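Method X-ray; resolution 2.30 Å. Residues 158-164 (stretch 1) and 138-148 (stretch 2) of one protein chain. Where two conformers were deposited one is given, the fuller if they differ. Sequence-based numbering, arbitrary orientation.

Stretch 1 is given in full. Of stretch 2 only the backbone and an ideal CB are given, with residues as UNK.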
# COMPACT_ATOMS: atom_id res chain seq x y z
N GLN A 158 -10.33 -11.61 5.60
CA GLN A 158 -9.98 -10.36 4.93
C GLN A 158 -10.96 -10.08 3.79
O GLN A 158 -11.36 -8.93 3.55
CB GLN A 158 -8.53 -10.39 4.44
CG GLN A 158 -7.51 -10.30 5.58
CD GLN A 158 -6.14 -10.87 5.26
OE1 GLN A 158 -5.94 -11.56 4.25
NE2 GLN A 158 -5.18 -10.59 6.13
N MSE A 159 -11.38 -11.15 3.11
CA MSE A 159 -12.33 -11.05 2.01
C MSE A 159 -13.68 -10.53 2.52
O MSE A 159 -14.26 -9.61 1.96
CB MSE A 159 -12.48 -12.43 1.35
CG MSE A 159 -13.17 -12.45 0.01
SE MSE A 159 -12.68 -14.07 -1.03
CE MSE A 159 -11.48 -14.95 0.23
N HIS A 160 -14.16 -11.13 3.60
CA HIS A 160 -15.43 -10.74 4.20
C HIS A 160 -15.42 -9.27 4.63
O HIS A 160 -16.37 -8.53 4.36
CB HIS A 160 -15.78 -11.64 5.39
CG HIS A 160 -16.43 -12.95 5.00
ND1 HIS A 160 -16.00 -14.17 5.48
CD2 HIS A 160 -17.47 -13.22 4.18
CE1 HIS A 160 -16.75 -15.13 4.97
NE2 HIS A 160 -17.65 -14.58 4.18
N TRP A 161 -14.33 -8.86 5.27
CA TRP A 161 -14.20 -7.49 5.78
C TRP A 161 -14.23 -6.44 4.68
O TRP A 161 -14.89 -5.41 4.82
CB TRP A 161 -12.92 -7.36 6.60
CG TRP A 161 -12.61 -5.97 7.02
CD1 TRP A 161 -13.10 -5.31 8.11
CD2 TRP A 161 -11.76 -5.04 6.33
NE1 TRP A 161 -12.60 -4.04 8.15
CE2 TRP A 161 -11.77 -3.85 7.07
CE3 TRP A 161 -11.00 -5.11 5.17
CZ2 TRP A 161 -11.04 -2.72 6.68
CZ3 TRP A 161 -10.26 -4.00 4.78
CH2 TRP A 161 -10.29 -2.82 5.53
N ILE A 162 -13.52 -6.69 3.59
CA ILE A 162 -13.50 -5.75 2.46
C ILE A 162 -14.85 -5.71 1.72
O ILE A 162 -15.26 -4.67 1.22
CB ILE A 162 -12.30 -5.95 1.51
CG1 ILE A 162 -12.08 -4.64 0.73
CG2 ILE A 162 -12.50 -7.14 0.61
CD1 ILE A 162 -10.79 -4.57 -0.05
N THR A 163 -15.54 -6.84 1.66
CA THR A 163 -16.90 -6.90 1.09
C THR A 163 -17.92 -6.10 1.90
O THR A 163 -18.92 -5.64 1.36
CB THR A 163 -17.37 -8.36 0.99
OG1 THR A 163 -16.60 -9.04 -0.01
CG2 THR A 163 -18.87 -8.46 0.65
N LYS A 164 -17.64 -5.96 3.19
CA LYS A 164 -18.55 -5.30 4.15
C LYS A 164 -18.27 -3.80 4.39
O LYS A 164 -19.14 -3.08 4.88
CB LYS A 164 -18.50 -6.05 5.49
CG LYS A 164 -19.71 -6.90 5.79
CD LYS A 164 -20.77 -6.17 6.64
CE LYS A 164 -20.25 -5.87 8.04
NZ LYS A 164 -21.19 -5.01 8.80
N UNK A 138 -15.38 -2.28 -7.06
CA UNK A 138 -16.06 -3.20 -6.16
C UNK A 138 -15.07 -4.11 -5.45
O UNK A 138 -14.01 -4.46 -6.00
CB UNK A 138 -17.08 -4.04 -6.93
N UNK A 139 -15.44 -4.52 -4.24
CA UNK A 139 -14.58 -5.37 -3.43
C UNK A 139 -14.13 -6.61 -4.19
O UNK A 139 -12.95 -6.94 -4.20
CB UNK A 139 -15.30 -5.78 -2.15
N UNK A 140 -15.07 -7.29 -4.86
CA UNK A 140 -14.75 -8.52 -5.59
C UNK A 140 -13.78 -8.28 -6.75
O UNK A 140 -12.94 -9.13 -7.04
CB UNK A 140 -16.04 -9.16 -6.12
N UNK A 141 -13.89 -7.12 -7.40
CA UNK A 141 -12.99 -6.77 -8.50
C UNK A 141 -11.60 -6.33 -7.98
O UNK A 141 -10.60 -6.52 -8.66
CB UNK A 141 -13.61 -5.66 -9.34
N UNK A 142 -11.56 -5.73 -6.80
CA UNK A 142 -10.28 -5.32 -6.22
C UNK A 142 -9.47 -6.55 -5.84
O UNK A 142 -8.25 -6.56 -5.98
CB UNK A 142 -10.49 -4.42 -5.00
N UNK A 143 -10.17 -7.57 -5.34
CA UNK A 143 -9.53 -8.82 -4.92
C UNK A 143 -8.99 -9.56 -6.14
O UNK A 143 -7.85 -10.02 -6.14
CB UNK A 143 -10.51 -9.70 -4.15
N UNK A 144 -9.81 -9.66 -7.17
CA UNK A 144 -9.42 -10.32 -8.41
C UNK A 144 -8.19 -9.63 -9.02
O UNK A 144 -7.27 -10.30 -9.49
CB UNK A 144 -10.58 -10.32 -9.40
N UNK A 145 -8.20 -8.30 -8.99
CA UNK A 145 -7.12 -7.49 -9.57
C UNK A 145 -5.80 -7.78 -8.88
O UNK A 145 -4.77 -7.98 -9.53
CB UNK A 145 -7.45 -6.00 -9.47
N UNK A 146 -5.84 -7.83 -7.55
CA UNK A 146 -4.65 -8.11 -6.75
C UNK A 146 -4.19 -9.54 -6.96
O UNK A 146 -2.99 -9.80 -7.05
CB UNK A 146 -4.92 -7.86 -5.27
N UNK A 147 -5.14 -10.46 -7.07
CA UNK A 147 -4.84 -11.89 -7.30
C UNK A 147 -4.26 -12.19 -8.69
O UNK A 147 -3.53 -13.16 -8.87
CB UNK A 147 -6.11 -12.71 -7.11
N UNK A 148 -4.61 -11.36 -9.67
CA UNK A 148 -4.00 -11.46 -11.00
C UNK A 148 -2.49 -11.41 -10.86
O UNK A 148 -1.76 -12.27 -11.36
CB UNK A 148 -4.49 -10.34 -11.92

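Two helices cross at 137° between their N-to-C directions, approaching most closely at 9.6 Å between axes, so the second can meet the first along only part of its length. Position 138 precedes the helix, with phi/psi of -62/150, and its CB has nothing of stretch 1 nearby. A small polar side chain able to accept from a free backbone NH, such as Ser, Thr, Asp or Asn, would suit it. It is Ser138, whose OG caps the helix by accepting from the N of position 141 at 3.2 Å.

At position 139 the backbones come very close: its CA lies 5.3 Å from the CA of Thr163. CA-to-CB points toward stretch 1, and the ideal CB is already 3.5 Å from the O of Ile162 and 3.8 Å from the CA of Thr163. With so little space beyond CB, Gly or Ala fits most easily, and perhaps Ser. Ala139 is found; its CB packs against the backbone there and lies 4.2 Å from Ile162 CG2.

Position 140 points sideways, with nothing within 5.5 Å of its ideal CB, so many residues are possible. Leu140 brings its end nearer stretch 1 without close contact. Position 141, out of reach, suits a polar residue in the first turn; Asp141 accepts a weak hydrogen bond through OD2 from Ser138 OG at 3.0 Å.

Position 142 points toward stretch 1, its ideal CB 5.0 Å from Ile162 CD1. A small or modest apolar residue would suit it, and Ala142 keeps its methyl at that distance.

Position 143 also points toward stretch 1, but here the CA atoms of 143 and Met159 are 7.8 Å apart and the ideal CB touches nothing. A longer apolar side chain, Ile, Leu or Met, could span the gap toward the aliphatic parts of Met159 and Ile162. Ile143, with chi1 m and chi2 t, does so: its CD1 reaches Met159 CG at 3.5 Å and Ile162 CG2 at 3.9 Å.

Positions 144, 145 and 146 are out of reach, so stretch 1 scarcely restricts them beyond helical geometry; they are Ala144, Leu145 and Ile146.

Position 147 points toward stretch 1 from farther off. Only a very long side chain could reach the end of Met159, a selenomethionine: Arg comfortably, Lys barely. Arg147 extends with chi2 and chi3 both t, bringing NH2 to 3.4 Å from Met159 CE, which sits at the guanidinium edge; its NE and NH2 hydrogen-bond elsewhere in the structure.

Position 148 is far from stretch 1 and tolerant; it is Glu148.

Stretch 2 138-148: SALDAIALIRE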
# COMPACT_ATOMS: atom_id res chain seq x y z
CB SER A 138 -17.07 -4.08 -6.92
OG SER A 138 -16.39 -5.10 -7.65
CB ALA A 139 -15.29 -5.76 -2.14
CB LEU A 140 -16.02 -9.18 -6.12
CG LEU A 140 -16.90 -9.92 -5.10
CD1 LEU A 140 -18.04 -10.64 -5.84
CD2 LEU A 140 -16.11 -10.90 -4.18
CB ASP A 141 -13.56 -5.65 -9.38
CG ASP A 141 -14.76 -6.09 -10.23
OD1 ASP A 141 -14.88 -7.29 -10.58
OD2 ASP A 141 -15.59 -5.21 -10.56
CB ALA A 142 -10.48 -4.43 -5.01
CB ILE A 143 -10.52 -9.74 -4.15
CG1 ILE A 143 -10.90 -9.13 -2.80
CG2 ILE A 143 -9.89 -11.10 -3.90
CD1 ILE A 143 -12.08 -9.84 -2.13
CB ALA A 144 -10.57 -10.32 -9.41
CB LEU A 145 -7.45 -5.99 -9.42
CG LEU A 145 -6.53 -5.01 -10.14
CD1 LEU A 145 -6.00 -5.54 -11.49
CD2 LEU A 145 -7.24 -3.65 -10.33
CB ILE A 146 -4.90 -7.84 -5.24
CG1 ILE A 146 -4.86 -6.32 -4.97
CG2 ILE A 146 -3.88 -8.56 -4.36
CD1 ILE A 146 -5.65 -5.86 -3.77
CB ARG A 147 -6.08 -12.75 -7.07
CG ARG A 147 -6.39 -12.95 -5.61
CD ARG A 147 -7.66 -13.75 -5.44
NE ARG A 147 -7.91 -13.99 -4.02
CZ ARG A 147 -9.06 -14.43 -3.53
NH1 ARG A 147 -10.09 -14.71 -4.33
NH2 ARG A 147 -9.19 -14.61 -2.22
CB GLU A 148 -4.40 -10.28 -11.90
CG GLU A 148 -5.60 -10.49 -12.83
CD GLU A 148 -6.11 -9.18 -13.44
OE1 GLU A 148 -5.25 -8.45 -13.98
OE2 GLU A 148 -7.34 -8.89 -13.40
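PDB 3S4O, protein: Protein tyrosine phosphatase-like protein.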